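Local coordinates for protein spore germination lipase LipC (Metagenome, PDB 6NKD) that probably hydrolyses lipid esters such as lysophospholipids as a GDSL-family serine hydrolase, related to lipases of spore germination, at residues Y5-L8 / L12-G15; I44-S49 / M66-K71; K95-F100 / I143-K148; N135-F140 / E181-D186; R155-L160 / I166-T171. One frame throughout, in Å; residues are numbered along the deposited sequence.

Interaction 1 of 5, residues Y5-L8 / L12-G15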
# COMPACT_ATOMS: atom_id res chain seq x y z
N TYR A 5 -7.00 -21.14 13.63
CA TYR A 5 -8.08 -20.18 13.48
C TYR A 5 -7.98 -19.55 12.09
O TYR A 5 -7.01 -18.85 11.79
CB TYR A 5 -8.01 -19.11 14.58
CG TYR A 5 -8.77 -17.84 14.28
CD1 TYR A 5 -10.10 -17.87 13.87
CD2 TYR A 5 -8.16 -16.60 14.43
CE1 TYR A 5 -10.79 -16.70 13.60
CE2 TYR A 5 -8.84 -15.43 14.17
CZ TYR A 5 -10.16 -15.48 13.75
OH TYR A 5 -10.84 -14.32 13.49
N THR A 6 -8.97 -19.82 11.25
CA THR A 6 -9.04 -19.23 9.92
C THR A 6 -10.04 -18.08 9.93
O THR A 6 -11.02 -18.08 10.68
CB THR A 6 -9.42 -20.27 8.86
OG1 THR A 6 -9.00 -19.82 7.57
CG2 THR A 6 -10.92 -20.52 8.84
N ALA A 7 -9.77 -17.08 9.09
CA ALA A 7 -10.60 -15.89 9.03
C ALA A 7 -10.86 -15.53 7.57
O ALA A 7 -9.91 -15.42 6.78
CB ALA A 7 -9.95 -14.71 9.76
N LEU A 8 -12.13 -15.33 7.23
CA LEU A 8 -12.54 -15.00 5.88
C LEU A 8 -13.41 -13.76 5.91
O LEU A 8 -14.14 -13.52 6.88
CB LEU A 8 -13.32 -16.16 5.24
CG LEU A 8 -12.84 -17.57 5.60
CD1 LEU A 8 -13.99 -18.55 5.54
CD2 LEU A 8 -11.71 -18.00 4.69
N LEU A 12 -12.90 -5.67 6.59
CA LEU A 12 -12.85 -5.77 8.05
C LEU A 12 -11.87 -6.85 8.49
O LEU A 12 -11.08 -6.64 9.42
CB LEU A 12 -14.24 -6.06 8.61
CG LEU A 12 -15.37 -5.06 8.30
CD1 LEU A 12 -16.55 -5.27 9.24
CD2 LEU A 12 -14.87 -3.63 8.36
N THR A 13 -11.90 -8.01 7.83
CA THR A 13 -10.95 -9.07 8.15
C THR A 13 -9.53 -8.68 7.75
O THR A 13 -8.57 -9.11 8.39
CB THR A 13 -11.36 -10.37 7.45
OG1 THR A 13 -12.72 -10.68 7.77
CG2 THR A 13 -10.47 -11.53 7.88
N VAL A 14 -9.39 -7.85 6.72
CA VAL A 14 -8.07 -7.31 6.38
C VAL A 14 -7.58 -6.39 7.48
O VAL A 14 -6.38 -6.37 7.81
CB VAL A 14 -8.13 -6.59 5.02
CG1 VAL A 14 -6.83 -5.85 4.75
CG2 VAL A 14 -8.41 -7.59 3.90
N GLY A 15 -8.48 -5.62 8.08
CA GLY A 15 -8.11 -4.63 9.07
C GLY A 15 -7.99 -3.22 8.55
O GLY A 15 -7.26 -2.42 9.14
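The hydroxyl of T13 reaches back to the strand the chain has just left: its OG1 lies 3.3 Å from L8 O, a long, weak hydrogen bond in which the proton is not settled. T78 OG1 is hydrogen-bonded to the same hydroxyl, so T13 stands between two neighbouring strand ends. L8 contributes only its main-chain carbonyl, because its side chain points away from the helix and packs on F46 and I75. The other branch of T13 is apolar: CG2 sits 3.7 Å from A7 CB, and the small methyl of alanine suits a place where strand and helix come this close. A chi1 of -53° sets CG2 anti to the backbone nitrogen and OG1 beside it, which sends the methyl to A7 and the oxygen to L8. The turn between the two segments carries the GDSL signature, in which strand 3-9 of the parallel sheet runs directly into a short helix whose first residue, S11, is the nucleophile by similarity. T13 follows two residues after that serine, its side chain about 8 Å from the side chain of S11. The helix is brief. G15, with positive phi of 98°, is the C-prime residue of a Schellman motif, its N weakly bonded to L12 O at 3.1 Å; glycine suits this backbone shape, having no CB to jam against the preceding carbonyl oxygen.

Interaction 2 of 5, residues I44-S49 / M66-K71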
# COMPACT_ATOMS: atom_id res chain seq x y z
N ILE A 44 -4.65 -18.05 9.90
CA ILE A 44 -4.63 -17.94 8.44
C ILE A 44 -5.77 -17.00 8.04
O ILE A 44 -6.89 -17.12 8.55
CB ILE A 44 -4.78 -19.31 7.75
CG1 ILE A 44 -3.71 -20.29 8.25
CG2 ILE A 44 -4.67 -19.16 6.25
CD1 ILE A 44 -4.19 -21.22 9.35
N VAL A 45 -5.48 -16.07 7.13
CA VAL A 45 -6.43 -15.03 6.75
C VAL A 45 -6.59 -15.04 5.23
O VAL A 45 -5.60 -14.88 4.50
CB VAL A 45 -5.98 -13.64 7.23
CG1 VAL A 45 -6.87 -12.56 6.62
CG2 VAL A 45 -6.01 -13.57 8.75
N PHE A 46 -7.82 -15.22 4.77
CA PHE A 46 -8.17 -15.07 3.35
C PHE A 46 -9.15 -13.91 3.27
O PHE A 46 -10.34 -14.08 3.55
CB PHE A 46 -8.78 -16.35 2.79
CG PHE A 46 -7.90 -17.56 2.92
CD1 PHE A 46 -6.81 -17.73 2.08
CD2 PHE A 46 -8.17 -18.54 3.86
CE1 PHE A 46 -6.00 -18.85 2.19
CE2 PHE A 46 -7.37 -19.66 3.97
CZ PHE A 46 -6.28 -19.81 3.14
N ALA A 47 -8.67 -12.74 2.88
CA ALA A 47 -9.53 -11.56 2.83
C ALA A 47 -8.97 -10.55 1.84
O ALA A 47 -7.76 -10.49 1.61
CB ALA A 47 -9.67 -10.92 4.22
N LYS A 48 -9.87 -9.76 1.27
CA LYS A 48 -9.52 -8.73 0.30
C LYS A 48 -10.64 -7.71 0.27
O LYS A 48 -11.81 -8.05 0.43
CB LYS A 48 -9.29 -9.33 -1.10
CG LYS A 48 -8.81 -8.34 -2.15
CD LYS A 48 -7.29 -8.24 -2.19
CE LYS A 48 -6.83 -7.19 -3.18
NZ LYS A 48 -7.46 -7.36 -4.52
N SER A 49 -10.27 -6.45 0.07
CA SER A 49 -11.27 -5.39 -0.03
C SER A 49 -12.17 -5.61 -1.24
O SER A 49 -11.70 -5.99 -2.32
CB SER A 49 -10.59 -4.02 -0.11
OG SER A 49 -9.86 -3.76 1.07
N MSE A 66 -9.97 -24.93 1.43
CA MSE A 66 -10.69 -26.02 2.08
C MSE A 66 -9.80 -26.72 3.09
O MSE A 66 -10.28 -27.23 4.11
CB MSE A 66 -11.21 -27.02 1.05
CG MSE A 66 -12.69 -27.27 1.16
SE MSE A 66 -13.34 -28.78 0.12
CE MSE A 66 -13.04 -30.20 1.42
N GLU A 67 -8.50 -26.76 2.80
CA GLU A 67 -7.54 -27.32 3.75
C GLU A 67 -7.57 -26.56 5.07
O GLU A 67 -7.68 -27.16 6.15
CB GLU A 67 -6.14 -27.30 3.15
CG GLU A 67 -5.89 -28.37 2.10
CD GLU A 67 -5.35 -29.66 2.69
OE1 GLU A 67 -4.96 -29.64 3.87
OE2 GLU A 67 -5.33 -30.68 1.98
N GLN A 68 -7.48 -25.23 5.01
CA GLN A 68 -7.41 -24.43 6.23
C GLN A 68 -8.75 -24.35 6.94
O GLN A 68 -8.79 -24.19 8.16
CB GLN A 68 -6.89 -23.03 5.91
CG GLN A 68 -5.60 -23.03 5.10
CD GLN A 68 -4.49 -23.83 5.76
OE1 GLN A 68 -4.28 -23.73 6.97
NE2 GLN A 68 -3.79 -24.63 4.97
N VAL A 69 -9.86 -24.46 6.19
CA VAL A 69 -11.17 -24.45 6.83
C VAL A 69 -11.42 -25.77 7.56
O VAL A 69 -11.99 -25.78 8.66
CB VAL A 69 -12.27 -24.16 5.78
CG1 VAL A 69 -13.65 -24.42 6.37
CG2 VAL A 69 -12.16 -22.72 5.29
N LYS A 70 -10.99 -26.88 6.97
CA LYS A 70 -11.19 -28.18 7.61
C LYS A 70 -10.40 -28.28 8.91
O LYS A 70 -10.90 -28.82 9.90
CB LYS A 70 -10.78 -29.30 6.65
CG LYS A 70 -10.95 -30.70 7.22
CD LYS A 70 -10.45 -31.75 6.25
CE LYS A 70 -10.70 -33.15 6.79
NZ LYS A 70 -12.15 -33.41 6.98
N LYS A 71 -9.18 -27.75 8.92
CA LYS A 71 -8.35 -27.77 10.13
C LYS A 71 -8.75 -26.70 11.13
O LYS A 71 -8.30 -26.75 12.28
CB LYS A 71 -6.88 -27.58 9.76
CG LYS A 71 -6.34 -28.59 8.76
CD LYS A 71 -4.90 -28.26 8.35
CE LYS A 71 -4.81 -26.93 7.62
NZ LYS A 71 -4.54 -25.78 8.53
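On the edge of the parallel sheet, strand 41-47 takes helix 63-71 against one face, and Q68 of the helix bridges I44 and F46 of the strand. These two residues, two positions apart along the strand, both direct their side chains toward the helix. The aliphatic part of Q68 meets the phenyl ring of F46 at its rim: CG is 3.8 Å from F46 CZ, near the ring plane, and CB lies in that plane beside CE2. Ring and amide are turned 52° apart, so nothing is stacked here. Farther out, Q68 OE1 rests 3.5 Å from I44 CD1, an oxygen on a methyl. The glutamine bends at chi2 (-55°), which lays its methylenes on the aromatic rim while its polar end swings over the isoleucine. Layering of helices on a parallel sheet defines the alpha/beta fold of SGNH hydrolases, and a glutamine fits this border of the layer because its stem can pack while its head stays polar. One turn on, K71 NZ donates to Q68 OE1 at 2.6 Å, from 50° above the carbonyl plane, and thereby helps fix the amide's rotation. F46 is also backed by T6 and L8 of the adjoining strand. A second subunit also packs here: its K30 lies on I44 and its R31 on Q68, with R31 NH2 of that subunit close to the like-charged K71 NZ.

Interaction 3 of 5, residues K95-F100 / I143-K148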
# COMPACT_ATOMS: atom_id res chain seq x y z
N LYS A 95 -34.14 6.09 -5.63
CA LYS A 95 -35.10 6.20 -4.53
C LYS A 95 -35.97 4.95 -4.40
O LYS A 95 -37.10 5.01 -3.92
CB LYS A 95 -35.98 7.45 -4.68
CG LYS A 95 -35.21 8.76 -4.59
CD LYS A 95 -34.74 9.05 -3.17
CE LYS A 95 -35.79 9.81 -2.39
NZ LYS A 95 -36.04 11.16 -2.97
N ASP A 96 -35.43 3.80 -4.81
CA ASP A 96 -36.13 2.53 -4.67
C ASP A 96 -35.69 1.88 -3.36
O ASP A 96 -34.51 1.59 -3.16
CB ASP A 96 -35.83 1.61 -5.85
CG ASP A 96 -36.67 0.35 -5.84
OD1 ASP A 96 -37.52 0.20 -4.94
OD2 ASP A 96 -36.47 -0.50 -6.74
N GLU A 97 -36.65 1.66 -2.46
CA GLU A 97 -36.36 1.07 -1.16
C GLU A 97 -36.13 -0.44 -1.23
O GLU A 97 -35.71 -1.03 -0.24
CB GLU A 97 -37.51 1.38 -0.19
CG GLU A 97 -37.11 1.42 1.27
CD GLU A 97 -38.20 2.01 2.15
OE1 GLU A 97 -37.90 2.39 3.30
OE2 GLU A 97 -39.35 2.11 1.68
N HIS A 98 -36.38 -1.05 -2.39
CA HIS A 98 -36.21 -2.49 -2.57
C HIS A 98 -34.79 -2.88 -2.97
O HIS A 98 -34.43 -4.05 -2.87
CB HIS A 98 -37.20 -3.00 -3.62
CG HIS A 98 -37.10 -4.47 -3.90
ND1 HIS A 98 -37.51 -5.43 -3.00
CD2 HIS A 98 -36.62 -5.14 -4.97
CE1 HIS A 98 -37.29 -6.63 -3.51
NE2 HIS A 98 -36.76 -6.48 -4.70
N VAL A 99 -33.97 -1.92 -3.41
CA VAL A 99 -32.67 -2.25 -3.98
C VAL A 99 -31.76 -2.91 -2.94
O VAL A 99 -30.97 -3.80 -3.27
CB VAL A 99 -32.00 -1.00 -4.59
CG1 VAL A 99 -31.74 0.06 -3.53
CG2 VAL A 99 -30.71 -1.38 -5.31
N PHE A 100 -31.87 -2.51 -1.67
CA PHE A 100 -31.03 -3.12 -0.65
C PHE A 100 -31.63 -4.42 -0.14
O PHE A 100 -30.89 -5.36 0.17
CB PHE A 100 -30.80 -2.15 0.51
CG PHE A 100 -29.97 -2.73 1.63
CD1 PHE A 100 -28.58 -2.72 1.56
CD2 PHE A 100 -30.57 -3.29 2.75
CE1 PHE A 100 -27.82 -3.25 2.58
CE2 PHE A 100 -29.81 -3.82 3.77
CZ PHE A 100 -28.43 -3.80 3.69
N ILE A 143 -28.78 8.74 9.07
CA ILE A 143 -29.62 8.29 7.97
C ILE A 143 -30.51 7.16 8.49
O ILE A 143 -30.03 6.05 8.74
CB ILE A 143 -28.77 7.82 6.78
CG1 ILE A 143 -27.83 8.94 6.32
CG2 ILE A 143 -29.67 7.37 5.63
CD1 ILE A 143 -26.92 8.54 5.18
N GLU A 144 -31.80 7.45 8.64
CA GLU A 144 -32.72 6.45 9.18
C GLU A 144 -32.86 5.26 8.24
O GLU A 144 -33.00 4.12 8.69
CB GLU A 144 -34.08 7.07 9.46
CG GLU A 144 -34.12 7.91 10.73
CD GLU A 144 -35.49 7.88 11.39
OE1 GLU A 144 -35.70 8.64 12.36
OE2 GLU A 144 -36.35 7.09 10.95
N LEU A 145 -32.83 5.50 6.93
CA LEU A 145 -32.94 4.40 5.98
C LEU A 145 -31.76 3.45 6.10
O LEU A 145 -31.92 2.23 5.96
CB LEU A 145 -33.05 4.94 4.55
CG LEU A 145 -33.31 3.86 3.50
CD1 LEU A 145 -34.75 3.38 3.57
CD2 LEU A 145 -32.97 4.37 2.11
N ALA A 146 -30.57 3.99 6.36
CA ALA A 146 -29.41 3.13 6.58
C ALA A 146 -29.57 2.31 7.86
O ALA A 146 -29.21 1.12 7.89
CB ALA A 146 -28.13 3.96 6.64
N ASP A 147 -30.12 2.91 8.91
CA ASP A 147 -30.33 2.18 10.15
C ASP A 147 -31.42 1.13 9.99
O ASP A 147 -31.29 0.01 10.50
CB ASP A 147 -30.68 3.15 11.28
CG ASP A 147 -30.59 2.51 12.65
OD1 ASP A 147 -29.46 2.23 13.10
OD2 ASP A 147 -31.65 2.28 13.27
N LYS A 148 -32.50 1.47 9.29
CA LYS A 148 -33.58 0.52 9.07
C LYS A 148 -33.12 -0.64 8.20
O LYS A 148 -33.45 -1.80 8.47
CB LYS A 148 -34.78 1.22 8.44
CG LYS A 148 -35.98 0.32 8.16
CD LYS A 148 -37.13 1.11 7.56
CE LYS A 148 -38.38 0.26 7.41
NZ LYS A 148 -39.53 1.06 6.90
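With CG anti to the backbone nitrogen (chi1 -153°) and the chain extended beyond it, E97 stretches across to helix 144-157. L145 answers from the other side: its own CG is likewise anti to N (chi1 -174°), which directs the leucine toward E97. The meeting is between unlike groups. L145 CD1 lies 3.3 Å from E97 OE1 and 3.8 Å from E97 CG, so one methyl touches both the carboxylate oxygen and the methylene stem, the two side chains crossing obliquely. K148, one turn later on the same face, is fully extended and crosses E97 at about a right angle, bringing NZ to 4.2 Å from E97 OE1. That is beyond a salt bridge, although the charges are opposite. The contact joins the turn leading into the long helix 98-122 to the first turn of helix 144-157, at the end of the molecule where the two helices come together away from the active site. D96 prepares the way into the first helix: H98 N donates to D96 OD1 at 3.1 Å, an almost straight capping bond of 167° that approaches from above the carboxylate plane. Deeper in, F100 stacks on W149, which E97 also touches, while L145 packs on Y91 of helix 81-94. Long flexible chains suit this exposed place beside the aromatic side chains, since their ends can stay at the solvent boundary. The chemistry implies a loose surface association: one leucine methyl against the glutamate stem and carboxylate supplies the touch, and lysine probably adds a modest, solvent-weakened attraction that would favour the ionised glutamate.

Interaction 4 of 5, residues N135-F140 / E181-D186. With EDO (1,2-ethanediol), chain E.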
# COMPACT_ATOMS: atom_id res chain seq x y z
N ASN A 135 -22.37 -9.29 12.31
CA ASN A 135 -23.38 -8.58 11.55
C ASN A 135 -22.85 -7.20 11.14
O ASN A 135 -21.68 -6.85 11.37
CB ASN A 135 -24.69 -8.48 12.33
CG ASN A 135 -24.54 -7.75 13.66
OD1 ASN A 135 -23.62 -6.96 13.87
ND2 ASN A 135 -25.47 -8.02 14.57
N LEU A 136 -23.72 -6.41 10.53
CA LEU A 136 -23.33 -5.11 10.01
C LEU A 136 -23.63 -4.01 11.02
O LEU A 136 -24.68 -4.02 11.68
CB LEU A 136 -24.06 -4.82 8.69
CG LEU A 136 -23.79 -5.79 7.54
CD1 LEU A 136 -24.62 -5.41 6.32
CD2 LEU A 136 -22.31 -5.82 7.20
N TYR A 137 -22.71 -3.06 11.14
CA TYR A 137 -22.94 -1.84 11.90
C TYR A 137 -23.39 -0.73 10.95
O TYR A 137 -23.19 -0.80 9.74
CB TYR A 137 -21.68 -1.42 12.65
CG TYR A 137 -20.47 -1.18 11.77
CD1 TYR A 137 -20.24 0.06 11.19
CD2 TYR A 137 -19.55 -2.19 11.53
CE1 TYR A 137 -19.14 0.28 10.39
CE2 TYR A 137 -18.44 -1.98 10.73
CZ TYR A 137 -18.24 -0.74 10.16
OH TYR A 137 -17.14 -0.52 9.37
N ASN A 138 -24.01 0.30 11.53
CA ASN A 138 -24.48 1.42 10.74
C ASN A 138 -23.49 2.57 10.85
O ASN A 138 -23.48 3.28 11.87
CB ASN A 138 -25.87 1.86 11.20
CG ASN A 138 -26.42 3.03 10.39
OD1 ASN A 138 -26.02 3.24 9.25
ND2 ASN A 138 -27.32 3.79 10.99
N PRO A 139 -22.65 2.81 9.84
CA PRO A 139 -21.69 3.92 9.93
C PRO A 139 -22.33 5.29 9.76
O PRO A 139 -21.67 6.29 10.06
CB PRO A 139 -20.70 3.62 8.80
CG PRO A 139 -21.52 2.89 7.79
CD PRO A 139 -22.53 2.08 8.56
N PHE A 140 -23.58 5.36 9.30
CA PHE A 140 -24.28 6.62 9.10
C PHE A 140 -25.52 6.64 9.99
O PHE A 140 -26.64 6.35 9.53
CB PHE A 140 -24.65 6.81 7.63
CG PHE A 140 -23.49 6.63 6.69
CD1 PHE A 140 -22.43 7.52 6.70
CD2 PHE A 140 -23.47 5.57 5.80
CE1 PHE A 140 -21.36 7.35 5.83
CE2 PHE A 140 -22.41 5.40 4.93
CZ PHE A 140 -21.35 6.29 4.95
N GLU A 181 -15.65 7.64 17.45
CA GLU A 181 -14.36 7.12 17.88
C GLU A 181 -14.06 5.71 17.38
O GLU A 181 -12.90 5.31 17.36
CB GLU A 181 -14.25 7.14 19.41
CG GLU A 181 -15.58 6.99 20.14
CD GLU A 181 -16.28 8.32 20.34
OE1 GLU A 181 -17.53 8.33 20.41
OE2 GLU A 181 -15.58 9.36 20.42
N TYR A 182 -15.08 4.96 16.98
CA TYR A 182 -14.88 3.59 16.53
C TYR A 182 -14.75 3.47 15.02
O TYR A 182 -14.47 2.37 14.52
CB TYR A 182 -16.02 2.69 17.03
CG TYR A 182 -15.94 2.34 18.50
CD1 TYR A 182 -14.90 2.81 19.30
CD2 TYR A 182 -16.89 1.52 19.09
CE1 TYR A 182 -14.83 2.49 20.64
CE2 TYR A 182 -16.82 1.19 20.43
CZ TYR A 182 -15.79 1.67 21.20
OH TYR A 182 -15.72 1.35 22.53
N LEU A 183 -14.94 4.56 14.28
CA LEU A 183 -14.75 4.57 12.84
C LEU A 183 -13.48 5.33 12.48
O LEU A 183 -13.06 6.23 13.21
CB LEU A 183 -15.96 5.19 12.12
CG LEU A 183 -17.29 4.45 12.28
CD1 LEU A 183 -18.37 5.13 11.45
CD2 LEU A 183 -17.15 2.99 11.88
N SER A 184 -12.89 4.98 11.34
CA SER A 184 -11.61 5.54 10.93
C SER A 184 -11.85 6.84 10.17
O SER A 184 -12.91 7.46 10.27
CB SER A 184 -10.83 4.51 10.11
OG SER A 184 -11.51 4.20 8.91
N ILE A 185 -10.85 7.27 9.39
CA ILE A 185 -10.92 8.57 8.73
C ILE A 185 -11.95 8.56 7.60
O ILE A 185 -12.54 9.61 7.29
CB ILE A 185 -9.52 8.97 8.22
CG1 ILE A 185 -9.51 10.39 7.66
CG2 ILE A 185 -9.01 7.96 7.20
CD1 ILE A 185 -9.67 11.46 8.71
N ASP A 186 -12.20 7.41 6.99
CA ASP A 186 -13.13 7.33 5.87
C ASP A 186 -14.59 7.20 6.31
O ASP A 186 -15.46 7.00 5.45
CB ASP A 186 -12.76 6.16 4.95
CG ASP A 186 -12.85 4.81 5.63
OD1 ASP A 186 -13.23 4.74 6.82
OD2 ASP A 186 -12.53 3.80 4.96
C1 EDO E . -12.75 3.27 23.78
O1 EDO E . -13.30 2.00 24.15
C2 EDO E . -13.73 4.37 24.16
O2 EDO E . -13.21 5.64 23.74
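L183 forks between two residues of the 135-140 loop. Its CD2 approaches Y137 CE1 at 3.7 Å, obliquely to the ring, while CD1 settles 3.8 Å from P139 CB and equally near the proline carbonyl oxygen. A branched leucine can serve both neighbours at once, and proline offers its CB as a fixed apolar contact. Y137 adopts the crowded position, CG lying between its backbone nitrogen and carbonyl carbon (chi1 59°), and this turns the ring toward L183. Beyond this first shell the phenol is held at its far end, where OH is hydrogen-bonded to V188 O, and the ring stacks on F175, which L183 also touches. Both segments lie beside the probable catalytic site of the GDSL hydrolase: D186 closes the 181-186 segment and is an active-site residue by similarity, with OD2 hydrogen-bonded to H189 ND1 in an arrangement consistent with a Ser-His-Asp triad. The side chain of Y137 lies about 5 Å from that of H189. N138 helps shape residues 138-140 through an Asx turn, OD1 accepting from F140 N at 3.2 Å from well above the amide plane, while P139 CG lies over one face of the F140 ring. At the periphery Y182 OH shares a 3.0 Å hydrogen bond with O1 of an ethanediol, probably from the crystallisation liquor, and E62 of a third subunit packs on D186.

Interaction 5 of 5, residues R155-L160 / I166-T171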
# COMPACT_ATOMS: atom_id res chain seq x y z
N ARG A 155 -31.60 -8.80 11.95
CA ARG A 155 -32.58 -9.71 12.54
C ARG A 155 -32.79 -10.94 11.66
O ARG A 155 -33.04 -12.03 12.18
CB ARG A 155 -33.90 -8.98 12.79
CG ARG A 155 -34.59 -8.45 11.55
CD ARG A 155 -35.92 -7.78 11.90
NE ARG A 155 -36.59 -7.24 10.72
CZ ARG A 155 -37.51 -7.89 10.01
NH1 ARG A 155 -37.88 -9.11 10.36
NH2 ARG A 155 -38.06 -7.31 8.95
N HIS A 156 -32.70 -10.78 10.34
CA HIS A 156 -32.74 -11.93 9.45
C HIS A 156 -31.45 -12.74 9.51
O HIS A 156 -31.46 -13.93 9.20
CB HIS A 156 -33.00 -11.48 8.01
CG HIS A 156 -34.38 -10.94 7.79
ND1 HIS A 156 -34.67 -10.00 6.82
CD2 HIS A 156 -35.56 -11.22 8.40
CE1 HIS A 156 -35.96 -9.72 6.85
NE2 HIS A 156 -36.52 -10.44 7.80
N LEU A 157 -30.34 -12.11 9.91
CA LEU A 157 -29.08 -12.83 10.04
C LEU A 157 -29.03 -13.66 11.32
O LEU A 157 -28.36 -14.70 11.35
CB LEU A 157 -27.91 -11.85 9.99
CG LEU A 157 -26.50 -12.45 9.90
CD1 LEU A 157 -26.30 -13.15 8.56
CD2 LEU A 157 -25.44 -11.38 10.11
N LYS A 158 -29.73 -13.22 12.37
CA LYS A 158 -29.76 -13.97 13.62
C LYS A 158 -30.48 -15.30 13.49
O LYS A 158 -30.36 -16.14 14.38
CB LYS A 158 -30.42 -13.12 14.72
CG LYS A 158 -30.06 -13.55 16.13
CD LYS A 158 -30.86 -12.78 17.17
CE LYS A 158 -30.56 -13.26 18.58
NZ LYS A 158 -31.45 -12.64 19.59
N GLN A 159 -31.22 -15.51 12.39
CA GLN A 159 -31.86 -16.80 12.17
C GLN A 159 -30.84 -17.92 12.03
O GLN A 159 -31.15 -19.08 12.31
CB GLN A 159 -32.75 -16.74 10.92
CG GLN A 159 -33.80 -15.64 10.94
CD GLN A 159 -35.05 -16.04 11.69
OE1 GLN A 159 -35.43 -15.41 12.67
NE2 GLN A 159 -35.72 -17.09 11.21
N LEU A 160 -29.62 -17.59 11.59
CA LEU A 160 -28.59 -18.58 11.34
C LEU A 160 -27.88 -19.04 12.61
O LEU A 160 -27.06 -19.96 12.53
CB LEU A 160 -27.55 -18.03 10.35
CG LEU A 160 -27.94 -17.81 8.89
CD1 LEU A 160 -28.82 -16.59 8.70
CD2 LEU A 160 -26.69 -17.70 8.02
N ILE A 166 -22.46 -22.02 16.55
CA ILE A 166 -22.60 -20.91 15.62
C ILE A 166 -23.20 -19.73 16.37
O ILE A 166 -24.27 -19.87 16.99
CB ILE A 166 -23.48 -21.29 14.41
CG1 ILE A 166 -23.14 -22.71 13.93
CG2 ILE A 166 -23.30 -20.28 13.29
CD1 ILE A 166 -21.73 -22.86 13.41
N LYS A 167 -22.53 -18.59 16.32
CA LYS A 167 -23.00 -17.38 16.98
C LYS A 167 -22.90 -16.20 16.03
O LYS A 167 -21.96 -16.10 15.24
CB LYS A 167 -22.20 -17.09 18.26
CG LYS A 167 -22.59 -17.95 19.45
CD LYS A 167 -22.18 -17.29 20.76
CE LYS A 167 -22.74 -18.03 21.96
NZ LYS A 167 -22.51 -17.29 23.23
N VAL A 168 -23.88 -15.30 16.12
CA VAL A 168 -23.90 -14.07 15.34
C VAL A 168 -23.48 -12.94 16.26
O VAL A 168 -24.16 -12.65 17.26
CB VAL A 168 -25.29 -13.81 14.73
CG1 VAL A 168 -25.26 -12.55 13.88
CG2 VAL A 168 -25.74 -15.01 13.92
N ILE A 169 -22.37 -12.29 15.94
CA ILE A 169 -21.80 -11.26 16.80
C ILE A 169 -22.51 -9.94 16.52
O ILE A 169 -22.62 -9.51 15.37
CB ILE A 169 -20.29 -11.14 16.58
CG1 ILE A 169 -19.62 -12.51 16.80
CG2 ILE A 169 -19.69 -10.11 17.52
CD1 ILE A 169 -19.85 -13.10 18.17
N ASP A 170 -22.98 -9.29 17.59
CA ASP A 170 -23.75 -8.05 17.46
C ASP A 170 -22.78 -6.88 17.31
O ASP A 170 -22.53 -6.10 18.23
CB ASP A 170 -24.67 -7.87 18.67
CG ASP A 170 -25.76 -6.85 18.42
OD1 ASP A 170 -25.79 -6.26 17.32
OD2 ASP A 170 -26.60 -6.65 19.32
N THR A 171 -22.23 -6.76 16.10
CA THR A 171 -21.35 -5.63 15.80
C THR A 171 -22.12 -4.31 15.84
O THR A 171 -21.54 -3.26 16.15
CB THR A 171 -20.70 -5.80 14.43
OG1 THR A 171 -20.61 -7.19 14.11
CG2 THR A 171 -19.31 -5.19 14.42
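V168 packs against L157 without a ring between them; the flat groups nearby, R155 and H156, lie beside each other on the exposed side of the helix and do not touch the strand. H156 CE1 is 3.7 Å above one face of the R155 guanidinium, displaced toward its rim, and R155 CG in turn lies over one face of the imidazole. Behind them the helix meets strand 166-169 as the last step of a beta-alpha-beta unit, strand 130-134, helix 144-157, strand 166-169, in which the helix packs on a face of the sheet and the chain returns to the strand outermost within this chain. V168 fills the interface with both branches: CG2 faces L157 O at 3.7 Å and K158 CA at 4.2 Å, whereas CG1 meets L157 CD2 at 4.0 Å, the leucine and valine running obliquely to each other. Chi1 of V168, -177°, sets CG1 anti to the backbone nitrogen and leaves CG2 beside it to rest on the helix backbone. A beta-branched valine suits the strand and keeps this approach close. L157 extends inward to N135, and V168 also packs on L133 of the neighbouring strand. Residues 158-160 form a 3-10 turn, with L160 N bonded to L157 O, and L160 packs on Q108 and Y111 of helix 98-122, while I166 reaches L115 and R119 there. At the far corner of the contact, I166 CG2 lies 3.8 Å from L160 O.

Overall arrangement
Interactions 1, 2 and 5 hold helices to the same parallel sheet, the first two on adjacent strands joined by backbone hydrogen bonds between A7 and both I44 and F46. Interactions 1, 2 and 4 are buried, interaction 5 is partly so, and interaction 3 is a surface contact between a helix-leading turn and a helix, about 32 Å from interaction 2 between centres. Interactions 3 and 5 share helix 144-157, and interaction 4 touches both, with N135 bonded to I169 and T171. Chemistry follows place: small apolar groups and a hydroxyl near the probable nucleophile, glutamine at the sheet edge, leucine against tyrosine and proline near the probable catalytic residues, aliphatic packing at the outer strand, charged chains at the surface.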